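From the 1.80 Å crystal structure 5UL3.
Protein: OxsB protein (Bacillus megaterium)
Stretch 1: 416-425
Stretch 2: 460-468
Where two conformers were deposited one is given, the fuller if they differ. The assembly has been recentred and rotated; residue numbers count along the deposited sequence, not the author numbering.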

# COMPACT_ATOMS: atom_id res chain seq x y z
N ARG A 416 -18.62 6.91 16.58
CA ARG A 416 -17.48 6.24 15.98
C ARG A 416 -17.62 4.73 16.07
O ARG A 416 -17.34 4.01 15.11
CB ARG A 416 -16.19 6.73 16.65
CG ARG A 416 -14.93 6.50 15.86
CD ARG A 416 -15.16 6.69 14.36
NE ARG A 416 -15.28 8.09 13.96
CZ ARG A 416 -14.27 8.84 13.54
NH1 ARG A 416 -13.04 8.35 13.50
NH2 ARG A 416 -14.48 10.09 13.17
N LEU A 417 -18.07 4.23 17.23
CA LEU A 417 -18.30 2.79 17.38
C LEU A 417 -19.37 2.30 16.41
O LEU A 417 -19.22 1.24 15.78
CB LEU A 417 -18.68 2.45 18.82
CG LEU A 417 -18.96 0.98 19.09
CD1 LEU A 417 -17.69 0.16 18.87
CD2 LEU A 417 -19.48 0.81 20.51
N LYS A 418 -20.45 3.08 16.25
CA LYS A 418 -21.46 2.73 15.25
C LYS A 418 -20.85 2.63 13.85
O LYS A 418 -21.14 1.70 13.10
CB LYS A 418 -22.59 3.75 15.26
CG LYS A 418 -23.59 3.55 14.12
CD LYS A 418 -24.78 4.52 14.21
CE LYS A 418 -25.76 4.27 13.06
NZ LYS A 418 -26.75 5.38 12.88
N MET A 419 -19.99 3.59 13.49
CA MET A 419 -19.35 3.56 12.17
C MET A 419 -18.50 2.31 12.01
O MET A 419 -18.55 1.63 10.97
CB MET A 419 -18.49 4.82 11.98
CG MET A 419 -17.85 4.94 10.58
SD MET A 419 -16.26 5.81 10.69
CE MET A 419 -15.30 4.57 11.53
N TRP A 420 -17.69 1.98 13.02
CA TRP A 420 -16.89 0.77 12.93
C TRP A 420 -17.76 -0.48 12.82
O TRP A 420 -17.39 -1.44 12.13
CB TRP A 420 -15.95 0.69 14.14
CG TRP A 420 -14.70 1.50 13.95
CD1 TRP A 420 -14.47 2.80 14.37
CD2 TRP A 420 -13.52 1.09 13.25
NE1 TRP A 420 -13.21 3.21 13.98
CE2 TRP A 420 -12.61 2.18 13.29
CE3 TRP A 420 -13.14 -0.09 12.59
CZ2 TRP A 420 -11.34 2.11 12.71
CZ3 TRP A 420 -11.88 -0.15 12.01
CH2 TRP A 420 -11.00 0.95 12.08
N HIS A 421 -18.91 -0.48 13.49
CA HIS A 421 -19.83 -1.61 13.35
C HIS A 421 -20.31 -1.73 11.92
O HIS A 421 -20.34 -2.84 11.37
CB HIS A 421 -21.01 -1.46 14.31
CG HIS A 421 -21.96 -2.62 14.28
ND1 HIS A 421 -23.33 -2.46 14.24
CD2 HIS A 421 -21.74 -3.96 14.28
CE1 HIS A 421 -23.91 -3.65 14.22
NE2 HIS A 421 -22.97 -4.58 14.25
N TYR A 422 -20.68 -0.61 11.30
CA TYR A 422 -21.06 -0.64 9.89
C TYR A 422 -19.93 -1.16 9.02
O TYR A 422 -20.17 -1.88 8.05
CB TYR A 422 -21.48 0.76 9.41
CG TYR A 422 -22.98 0.99 9.54
CD1 TYR A 422 -23.52 1.44 10.73
CD2 TYR A 422 -23.84 0.73 8.49
CE1 TYR A 422 -24.88 1.64 10.86
CE2 TYR A 422 -25.21 0.93 8.61
CZ TYR A 422 -25.72 1.39 9.80
OH TYR A 422 -27.07 1.60 9.95
N CYS A 423 -18.68 -0.79 9.34
CA CYS A 423 -17.55 -1.35 8.60
C CYS A 423 -17.51 -2.87 8.73
O CYS A 423 -17.34 -3.59 7.74
CB CYS A 423 -16.24 -0.76 9.09
SG CYS A 423 -16.01 0.95 8.59
N ALA A 424 -17.68 -3.38 9.95
CA ALA A 424 -17.71 -4.83 10.14
C ALA A 424 -18.85 -5.47 9.35
O ALA A 424 -18.66 -6.50 8.69
CB ALA A 424 -17.82 -5.17 11.63
N LEU A 425 -20.05 -4.89 9.44
CA LEU A 425 -21.19 -5.43 8.72
C LEU A 425 -20.93 -5.49 7.22
O LEU A 425 -21.34 -6.44 6.54
CB LEU A 425 -22.45 -4.59 8.98
CG LEU A 425 -23.05 -4.64 10.39
CD1 LEU A 425 -24.22 -3.68 10.48
CD2 LEU A 425 -23.51 -6.05 10.70
N ARG A 460 -9.74 -3.12 21.93
CA ARG A 460 -10.92 -3.74 22.54
C ARG A 460 -12.18 -3.48 21.71
O ARG A 460 -12.96 -4.40 21.44
CB ARG A 460 -11.06 -3.18 23.96
CG ARG A 460 -11.98 -3.91 24.90
CD ARG A 460 -11.99 -3.25 26.29
NE ARG A 460 -10.76 -3.46 27.04
CZ ARG A 460 -10.36 -2.70 28.06
NH1 ARG A 460 -11.10 -1.66 28.45
NH2 ARG A 460 -9.23 -2.96 28.68
N LEU A 461 -12.39 -2.22 21.32
CA LEU A 461 -13.59 -1.87 20.56
C LEU A 461 -13.62 -2.53 19.18
O LEU A 461 -14.65 -3.08 18.77
CB LEU A 461 -13.68 -0.34 20.44
CG LEU A 461 -13.90 0.38 21.77
CD1 LEU A 461 -13.57 1.89 21.67
CD2 LEU A 461 -15.35 0.19 22.25
N VAL A 462 -12.50 -2.48 18.45
CA VAL A 462 -12.51 -3.04 17.10
C VAL A 462 -12.62 -4.55 17.15
O VAL A 462 -13.38 -5.15 16.38
CB VAL A 462 -11.25 -2.60 16.31
CG1 VAL A 462 -11.24 -3.31 14.93
CG2 VAL A 462 -11.26 -1.06 16.11
N SER A 463 -11.88 -5.19 18.06
CA SER A 463 -11.95 -6.66 18.12
C SER A 463 -13.33 -7.14 18.56
O SER A 463 -13.82 -8.16 18.05
CB SER A 463 -10.84 -7.21 19.02
OG SER A 463 -10.97 -6.77 20.37
N ALA A 464 -14.00 -6.40 19.46
CA ALA A 464 -15.34 -6.79 19.88
C ALA A 464 -16.33 -6.79 18.73
O ALA A 464 -17.35 -7.49 18.81
CB ALA A 464 -15.83 -5.87 21.02
N LEU A 465 -16.07 -6.03 17.67
CA LEU A 465 -16.95 -6.04 16.50
C LEU A 465 -16.66 -7.19 15.54
O LEU A 465 -17.30 -7.27 14.49
CB LEU A 465 -16.84 -4.71 15.76
CG LEU A 465 -17.25 -3.51 16.61
CD1 LEU A 465 -16.90 -2.21 15.89
CD2 LEU A 465 -18.74 -3.56 16.90
N GLY A 466 -15.71 -8.07 15.86
CA GLY A 466 -15.41 -9.21 14.99
C GLY A 466 -14.45 -8.91 13.87
O GLY A 466 -14.26 -9.76 12.98
N ILE A 467 -13.85 -7.74 13.85
CA ILE A 467 -12.83 -7.39 12.87
C ILE A 467 -11.52 -8.01 13.30
O ILE A 467 -11.21 -8.06 14.50
CB ILE A 467 -12.75 -5.85 12.73
CG1 ILE A 467 -14.03 -5.32 12.09
CG2 ILE A 467 -11.53 -5.41 11.94
CD1 ILE A 467 -14.26 -3.80 12.22
N ASN A 468 -10.67 -8.43 12.33
CA ASN A 468 -9.45 -9.24 12.57
C ASN A 468 -8.15 -8.40 12.48
O ASN A 468 -7.53 -8.31 11.41
CB ASN A 468 -9.43 -10.40 11.57
CG ASN A 468 -8.16 -11.29 11.65
OD1 ASN A 468 -7.35 -11.18 12.57
ND2 ASN A 468 -8.02 -12.18 10.67

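When a helix packs against the end of another, the fit often depends on one protruding side chain and the hollow that receives it. In OxsB, residues 416-425 form a continuous helical segment, and the partner stretch is the last part of a helix that runs out into a turn. No hydrogen bond joins the two; the 404 Å² they bury together is held by shape and apolar contact.

The bump is Leu465. Its CA-to-CB bond points toward the helix, and with chi1 in m and chi2 in t the side chain reaches a hollow formed by Leu417, Trp420, His421 and Ala424, positions spaced three and four apart and therefore on one side of the helix. Leu465 CD1 lies 3.5 Å from Trp420 CB, 3.9 Å from Leu417 CD1 and 3.6 Å from the backbone N of His421, so this methyl settles right down to the helix backbone. The other methyl, CD2, comes to 4.0 Å from CD2 of the His421 ring, which it meets obliquely. The apolar methyl can rest against His421 N because that N is already bonded to Leu417 O within the helix (2.9 Å).

Ala424 illustrates the complementary case, a small residue that permits close approach. Its CB lies 3.6 Å from Leu465 O and 3.8 Å from Ile467 CG1, and the CA atoms of Ala424 and Ile467 are 6.1 Å apart, compared with 7.3 Å for those of Leu417 and Leu461 at the other end of the contact. There the gap is bridged by longer side chains, Leu417 CD1 meeting Leu461 CD2 at 4.1 Å.

Trp420 is a bump in the reverse direction. Its CA-to-CB bond points toward the second stretch, and there Val462 CG2 sits over one face of the indole, 4.2 Å from the centroid of the six-membered ring and only 11° off its normal, a CH-pi contact. Ile467 CD1 instead approaches the edge, near the ring plane, 3.9 Å from Trp420 CE3. The indole is thus covered on a face and bordered at its edge by two different residues, while its NE1 is hydrogen-bonded elsewhere in the structure.

Leu465 and Ile467 both point their CA-to-CB bonds toward the same helix, with Gly466 between them. Gly466, with phi of 85°, ends the helix in a Schellman motif; a CB at these backbone angles would be jammed against the carbonyl O of Leu465. Glycine thus answers to the turn's own geometry, while its neighbours make the contact.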